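Local coordinates for fusolin (Anomala cuprea entomopoxvirus, PDB 4YN1), which forms the crystalline viral spindles that enhance virulence and is probably a lytic polysaccharide monooxygenase acting on chitin, at residues Gly2-Pro7 against Ile134-Cys139; Ile122-Asn127 against Phe233-Gly238. All coordinates share one frame; numbering follows the deposited sequence.

Interaction 1 (Gly2-Pro7 against Ile134-Cys139); sequences GYVTFP and IELEFC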
loop_
_atom_site.group_PDB
_atom_site.type_symbol
_atom_site.label_atom_id
_atom_site.label_comp_id
_atom_site.label_asym_id
_atom_site.label_seq_id
_atom_site.Cartn_x
_atom_site.Cartn_y
_atom_site.Cartn_z
ATOM N N GLY A 2 -10.017 -7.422 4.755
ATOM C CA GLY A 2 -9.439 -7.793 3.472
ATOM C C GLY A 2 -8.257 -6.936 3.107
ATOM O O GLY A 2 -7.782 -6.135 3.926
ATOM N N TYR A 3 -7.814 -7.091 1.868
ATOM C CA TYR A 3 -6.655 -6.372 1.377
ATOM C C TYR A 3 -6.627 -6.322 -0.152
ATOM O O TYR A 3 -7.258 -7.125 -0.840
ATOM C CB TYR A 3 -5.352 -6.998 1.921
ATOM C CG TYR A 3 -5.350 -8.520 1.869
ATOM C CD1 TYR A 3 -5.262 -9.194 0.659
ATOM C CD2 TYR A 3 -5.458 -9.278 3.027
ATOM C CE1 TYR A 3 -5.414 -10.574 0.588
ATOM C CE2 TYR A 3 -5.518 -10.667 2.977
ATOM C CZ TYR A 3 -5.562 -11.309 1.749
ATOM O OH TYR A 3 -5.618 -12.682 1.652
ATOM N N VAL A 4 -5.814 -5.433 -0.683
ATOM C CA VAL A 4 -5.682 -5.320 -2.130
ATOM C C VAL A 4 -4.774 -6.434 -2.607
ATOM O O VAL A 4 -3.644 -6.545 -2.142
ATOM C CB VAL A 4 -5.148 -3.935 -2.609
ATOM C CG1 VAL A 4 -5.324 -3.797 -4.117
ATOM C CG2 VAL A 4 -5.857 -2.777 -1.908
ATOM N N THR A 5 -5.228 -7.220 -3.585
ATOM C CA THR A 5 -4.382 -8.271 -4.158
ATOM C C THR A 5 -3.772 -7.836 -5.468
ATOM O O THR A 5 -2.727 -8.352 -5.853
ATOM C CB THR A 5 -5.150 -9.573 -4.281
ATOM O OG1 THR A 5 -6.447 -9.308 -4.799
ATOM C CG2 THR A 5 -5.222 -10.274 -2.986
ATOM N N PHE A 6 -4.435 -6.931 -6.180
ATOM C CA PHE A 6 -3.854 -6.388 -7.393
ATOM C C PHE A 6 -4.161 -4.919 -7.546
ATOM O O PHE A 6 -5.336 -4.546 -7.661
ATOM C CB PHE A 6 -4.289 -7.094 -8.687
ATOM C CG PHE A 6 -3.561 -6.485 -9.871
ATOM C CD1 PHE A 6 -2.214 -6.736 -10.082
ATOM C CD2 PHE A 6 -4.221 -5.650 -10.757
ATOM C CE1 PHE A 6 -1.519 -6.083 -11.106
ATOM C CE2 PHE A 6 -3.533 -5.002 -11.778
ATOM C CZ PHE A 6 -2.185 -5.210 -11.941
ATOM N N PRO A 7 -3.142 -4.082 -7.767
ATOM C CA PRO A 7 -1.701 -4.298 -7.508
ATOM C C PRO A 7 -1.578 -4.628 -6.016
ATOM O O PRO A 7 -2.305 -4.080 -5.177
ATOM C CB PRO A 7 -1.056 -2.966 -7.940
ATOM C CG PRO A 7 -2.132 -2.217 -8.707
ATOM C CD PRO A 7 -3.411 -2.664 -8.062
ATOM N N ILE A 134 -6.715 0.627 -14.528
ATOM C CA ILE A 134 -6.199 -0.580 -13.857
ATOM C C ILE A 134 -7.416 -1.331 -13.306
ATOM O O ILE A 134 -8.214 -0.709 -12.618
ATOM C CB ILE A 134 -5.266 -0.124 -12.703
ATOM C CG1 ILE A 134 -4.073 0.739 -13.229
ATOM C CG2 ILE A 134 -4.786 -1.286 -11.817
ATOM C CD1 ILE A 134 -3.169 0.133 -14.072
ATOM N N GLU A 135 -7.522 -2.656 -13.497
ATOM C CA GLU A 135 -8.630 -3.359 -12.850
ATOM C C GLU A 135 -8.111 -3.761 -11.491
ATOM O O GLU A 135 -7.406 -4.755 -11.356
ATOM C CB GLU A 135 -9.093 -4.566 -13.624
ATOM C CG GLU A 135 -10.287 -5.224 -12.973
ATOM C CD GLU A 135 -10.620 -6.528 -13.654
ATOM O OE1 GLU A 135 -9.705 -7.371 -13.795
ATOM O OE2 GLU A 135 -11.817 -6.764 -13.923
ATOM N N LEU A 136 -8.438 -2.996 -10.486
ATOM C CA LEU A 136 -7.957 -3.291 -9.145
ATOM C C LEU A 136 -8.734 -4.474 -8.586
ATOM O O LEU A 136 -9.950 -4.527 -8.745
ATOM C CB LEU A 136 -8.146 -2.052 -8.264
ATOM C CG LEU A 136 -7.596 -2.100 -6.843
ATOM C CD1 LEU A 136 -6.825 -0.844 -6.496
ATOM C CD2 LEU A 136 -8.664 -2.316 -5.843
ATOM N N GLU A 137 -8.059 -5.406 -7.925
ATOM C CA GLU A 137 -8.781 -6.494 -7.259
ATOM C C GLU A 137 -8.587 -6.344 -5.769
ATOM O O GLU A 137 -7.453 -6.326 -5.288
ATOM C CB GLU A 137 -8.270 -7.856 -7.734
ATOM C CG GLU A 137 -9.067 -9.052 -7.195
ATOM C CD GLU A 137 -8.416 -10.399 -7.438
ATOM O OE1 GLU A 137 -7.286 -10.580 -6.942
ATOM O OE2 GLU A 137 -9.037 -11.294 -8.058
ATOM N N PHE A 138 -9.680 -6.318 -5.026
ATOM C CA PHE A 138 -9.652 -6.265 -3.572
ATOM C C PHE A 138 -10.184 -7.612 -3.095
ATOM O O PHE A 138 -11.232 -8.083 -3.561
ATOM C CB PHE A 138 -10.488 -5.094 -3.044
ATOM C CG PHE A 138 -10.358 -4.932 -1.563
ATOM C CD1 PHE A 138 -11.185 -5.633 -0.696
ATOM C CD2 PHE A 138 -9.429 -4.057 -1.020
ATOM C CE1 PHE A 138 -11.058 -5.490 0.677
ATOM C CE2 PHE A 138 -9.255 -3.980 0.353
ATOM C CZ PHE A 138 -10.107 -4.644 1.197
ATOM N N CYS A 139 -9.432 -8.230 -2.184
ATOM C CA CYS A 139 -9.656 -9.576 -1.674
ATOM C C CYS A 139 -10.315 -9.507 -0.270
ATOM O O CYS A 139 -9.648 -9.210 0.711
ATOM C CB CYS A 139 -8.311 -10.286 -1.660
ATOM S SG CYS A 139 -8.370 -12.015 -1.146
#

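Interaction 2 (Ile122-Asn127 against Phe233-Gly238); sequences IPLENN and FANRPG. With EDO (1,2-ethanediol), chain C; EDO (1,2-ethanediol), chain E.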
loop_
_atom_site.group_PDB
_atom_site.type_symbol
_atom_site.label_atom_id
_atom_site.label_comp_id
_atom_site.label_asym_id
_atom_site.label_seq_id
_atom_site.Cartn_x
_atom_site.Cartn_y
_atom_site.Cartn_z
ATOM N N ILE A 122 3.912 -1.495 -13.938
ATOM C CA ILE A 122 2.826 -1.486 -14.920
ATOM C C ILE A 122 3.373 -1.001 -16.252
ATOM O O ILE A 122 3.716 0.167 -16.383
ATOM C CB ILE A 122 1.668 -0.618 -14.416
ATOM C CG1 ILE A 122 1.172 -1.162 -13.042
ATOM C CG2 ILE A 122 0.547 -0.598 -15.472
ATOM C CD1 ILE A 122 0.314 -0.239 -12.264
ATOM N N PRO A 123 3.494 -1.896 -17.243
ATOM C CA PRO A 123 4.107 -1.502 -18.515
ATOM C C PRO A 123 3.149 -0.673 -19.336
ATOM O O PRO A 123 1.980 -0.924 -19.277
ATOM C CB PRO A 123 4.412 -2.856 -19.182
ATOM C CG PRO A 123 3.349 -3.740 -18.688
ATOM C CD PRO A 123 3.150 -3.337 -17.242
ATOM N N LEU A 124 3.631 0.362 -20.029
ATOM C CA LEU A 124 2.775 1.191 -20.864
ATOM C C LEU A 124 2.945 0.776 -22.323
ATOM O O LEU A 124 4.056 0.540 -22.755
ATOM C CB LEU A 124 3.186 2.676 -20.749
ATOM C CG LEU A 124 3.082 3.302 -19.360
ATOM C CD1 LEU A 124 3.494 4.719 -19.374
ATOM C CD2 LEU A 124 1.690 3.198 -18.799
ATOM N N GLU A 125 1.892 0.804 -23.091
ATOM C CA GLU A 125 2.016 0.566 -24.531
ATOM C C GLU A 125 2.207 1.914 -25.244
ATOM O O GLU A 125 2.776 1.949 -26.329
ATOM C CB GLU A 125 0.773 -0.143 -25.071
ATOM C CG GLU A 125 0.892 -0.503 -26.544
ATOM C CD GLU A 125 -0.073 -1.565 -27.026
ATOM O OE1 GLU A 125 -1.280 -1.459 -26.714
ATOM O OE2 GLU A 125 0.377 -2.491 -27.739
ATOM N N ASN A 126 1.772 3.020 -24.606
ATOM C CA ASN A 126 1.829 4.380 -25.135
ATOM C C ASN A 126 2.229 5.305 -23.948
ATOM O O ASN A 126 1.494 5.386 -22.958
ATOM C CB ASN A 126 0.404 4.740 -25.663
ATOM C CG ASN A 126 0.213 6.106 -26.251
ATOM O OD1 ASN A 126 0.945 7.042 -25.977
ATOM N ND2 ASN A 126 -0.851 6.284 -27.020
ATOM N N ASN A 127 3.314 6.058 -24.104
ATOM C CA ASN A 127 3.812 6.946 -23.041
ATOM C C ASN A 127 3.109 8.289 -22.912
ATOM O O ASN A 127 3.357 8.993 -21.932
ATOM C CB ASN A 127 5.296 7.198 -23.210
ATOM C CG ASN A 127 6.108 5.956 -23.171
ATOM O OD1 ASN A 127 5.698 4.981 -22.574
ATOM N ND2 ASN A 127 7.270 5.960 -23.811
ATOM N N PHE A 233 4.966 3.050 -13.347
ATOM C CA PHE A 233 4.764 2.751 -14.740
ATOM C C PHE A 233 6.105 2.563 -15.412
ATOM O O PHE A 233 7.055 3.289 -15.121
ATOM C CB PHE A 233 3.989 3.870 -15.453
ATOM C CG PHE A 233 2.559 3.990 -15.019
ATOM C CD1 PHE A 233 1.649 2.977 -15.283
ATOM C CD2 PHE A 233 2.111 5.118 -14.342
ATOM C CE1 PHE A 233 0.320 3.093 -14.884
ATOM C CE2 PHE A 233 0.786 5.220 -13.928
ATOM C CZ PHE A 233 -0.102 4.212 -14.210
ATOM N N ALA A 234 6.207 1.581 -16.294
ATOM C CA ALA A 234 7.406 1.427 -17.110
ATOM C C ALA A 234 7.110 2.045 -18.486
ATOM O O ALA A 234 6.318 1.515 -19.273
ATOM C CB ALA A 234 7.814 -0.046 -17.242
ATOM N N ASN A 235 7.756 3.181 -18.774
ATOM C CA ASN A 235 7.604 3.866 -20.058
ATOM C C ASN A 235 8.188 2.985 -21.133
ATOM O O ASN A 235 9.195 2.318 -20.894
ATOM C CB ASN A 235 8.264 5.239 -20.046
ATOM C CG ASN A 235 7.436 6.261 -19.293
ATOM O OD1 ASN A 235 6.567 6.926 -19.845
ATOM N ND2 ASN A 235 7.624 6.359 -18.009
ATOM N N ARG A 236 7.546 2.935 -22.280
ATOM C CA ARG A 236 8.003 2.095 -23.384
ATOM C C ARG A 236 9.283 2.719 -23.956
ATOM O O ARG A 236 9.318 3.937 -24.167
ATOM C CB ARG A 236 6.932 2.044 -24.464
ATOM C CG ARG A 236 7.136 0.980 -25.493
ATOM C CD ARG A 236 5.900 0.877 -26.352
ATOM N NE ARG A 236 5.966 -0.272 -27.250
ATOM C CZ ARG A 236 5.021 -0.606 -28.122
ATOM N NH1 ARG A 236 3.914 0.124 -28.228
ATOM N NH2 ARG A 236 5.173 -1.672 -28.898
ATOM N N PRO A 237 10.310 1.908 -24.226
ATOM C CA PRO A 237 11.556 2.458 -24.794
ATOM C C PRO A 237 11.450 2.775 -26.274
ATOM O O PRO A 237 10.495 2.396 -26.958
ATOM C CB PRO A 237 12.581 1.350 -24.536
ATOM C CG PRO A 237 11.773 0.090 -24.573
ATOM C CD PRO A 237 10.415 0.446 -23.997
ATOM N N GLY A 238 12.435 3.524 -26.758
ATOM C CA GLY A 238 12.536 3.892 -28.159
ATOM C C GLY A 238 12.030 5.276 -28.469
ATOM O O GLY A 238 11.624 6.013 -27.563
HETATM C C1 EDO C . 9.634 5.059 -14.649
HETATM O O1 EDO C . 8.370 5.658 -14.850
HETATM C C2 EDO C . 10.440 5.101 -15.975
HETATM O O2 EDO C . 9.730 4.419 -17.015
HETATM C C1 EDO E . -1.698 2.870 -21.526
HETATM O O1 EDO E . -0.435 3.308 -22.031
HETATM C C2 EDO E . -1.548 1.573 -20.714
HETATM O O2 EDO E . -0.679 0.706 -21.414
HETATM O O HOH W 1 6.501 -0.908 -21.612
#

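Interaction 1 (Gly2-Pro7 against Ile134-Cys139)
Y3 and C139 begin an antiparallel pairing between strands 2-6 and 131-140, in which a classic beta bulge shifts the register: T5 and F6 both face E137, and E137 O accepts from both T5 N and F6 N.

The two faces of the sheet are packed differently. On one, the F138 ring, with CG anti to the backbone N (chi1 -174°), slides along the Y3 backbone: Y3 C covers one ring face, and F138 CZ comes to 3.4 Å from Y3 N. V4 CG2 meets the same ring at CD2, while V4 CG1 turns to L136 CG; beyond, F138 meets W215 and F149.

On the other face Y3, C139, F6 and E137 stand up. C139 SG, disulfide-bonded to C189, approaches the Y3 ring obliquely, 4.7 Å from its centroid. Beneath these side chains the same two residues exchange backbone hydrogen bonds, C139 N to Y3 O being the shorter at 2.8 Å. The F6 ring presents its edge to E135 O, F6 CD2 being 3.4 Å away, and touches I134 CG2 through CE2. Between Y3 and F6 sits T5, whose methyl meets the tyrosine edge in plane and packs tightly on C139, T5 CG2 lying 3.4 Å from C139 CB.

Interaction 2 (Ile122-Asn127 against Phe233-Gly238)
The parallel pairing of I122 with F233 and P123 with A234 joins the ends of strands 120-123 and 223-234. The ladder itself is brief: A234 N donates to I122 O, and L124 N donates to A234 O at 3.0 Å. A water bonds to L124 O and weakly to A234 O.

On the buried side I122 and F233 lie side by side, I122 CB and CG2 resting against ring atoms CD1 and CE1. L124 crosses the phenylalanine at about a right angle and brings CD2 to 3.5 Å from F233 CD1. I132 touches both L124 and F233, while F209 meets the F233 ring.

Beyond the strands, N127 takes over. Its CG is anti to the carbonyl carbon (chi1 -59°), which turns the flat amide toward the backbone of R236. N127 OD1 accepts from R236 N at 2.8 Å and ND2 donates to R236 O at 2.9 Å, both on lone pairs. R236, extended from CG to NE, lies alongside E125 and points the same way, and NH1 bonds to E125 O at 2.9 Å. The E125 carboxylate is near but not bridged: OE2 is 4.4 Å from R236 NH1, well out of the guanidinium plane.

An ethanediol, probably from the crystallisation liquor, bonds F233 O and both nitrogens of N235, whose OD1 goes to Y204. The whole is a short parallel beta pair in a mixed sheet, followed in the loop by an asparagine amide that bonds both the N-H and the C=O of one residue.

Overall arrangement
Interactions 1 and 2 lie in two different sheets, with centres about 22 Å apart; strand 131-140, half of interaction 1, also reaches interaction 2, where I132 touches L124 and F233. They meet where I134 CD1 of interaction 1 packs 3.9 Å from I122 CD1 of interaction 2. Further back on strand 223-234, V229 is touched by V4 and P7 of interaction 1, so the two sheets meet through side chains at more than one point. Interaction 1 is buried, about 10 Å from the centre of the chain; interaction 2 is more peripheral, at about 22 Å. In lytic polysaccharide monooxygenases the N-terminal residue ligates copper, and strand 2-6 directly follows that terminus, which places interaction 1 nearer any such site.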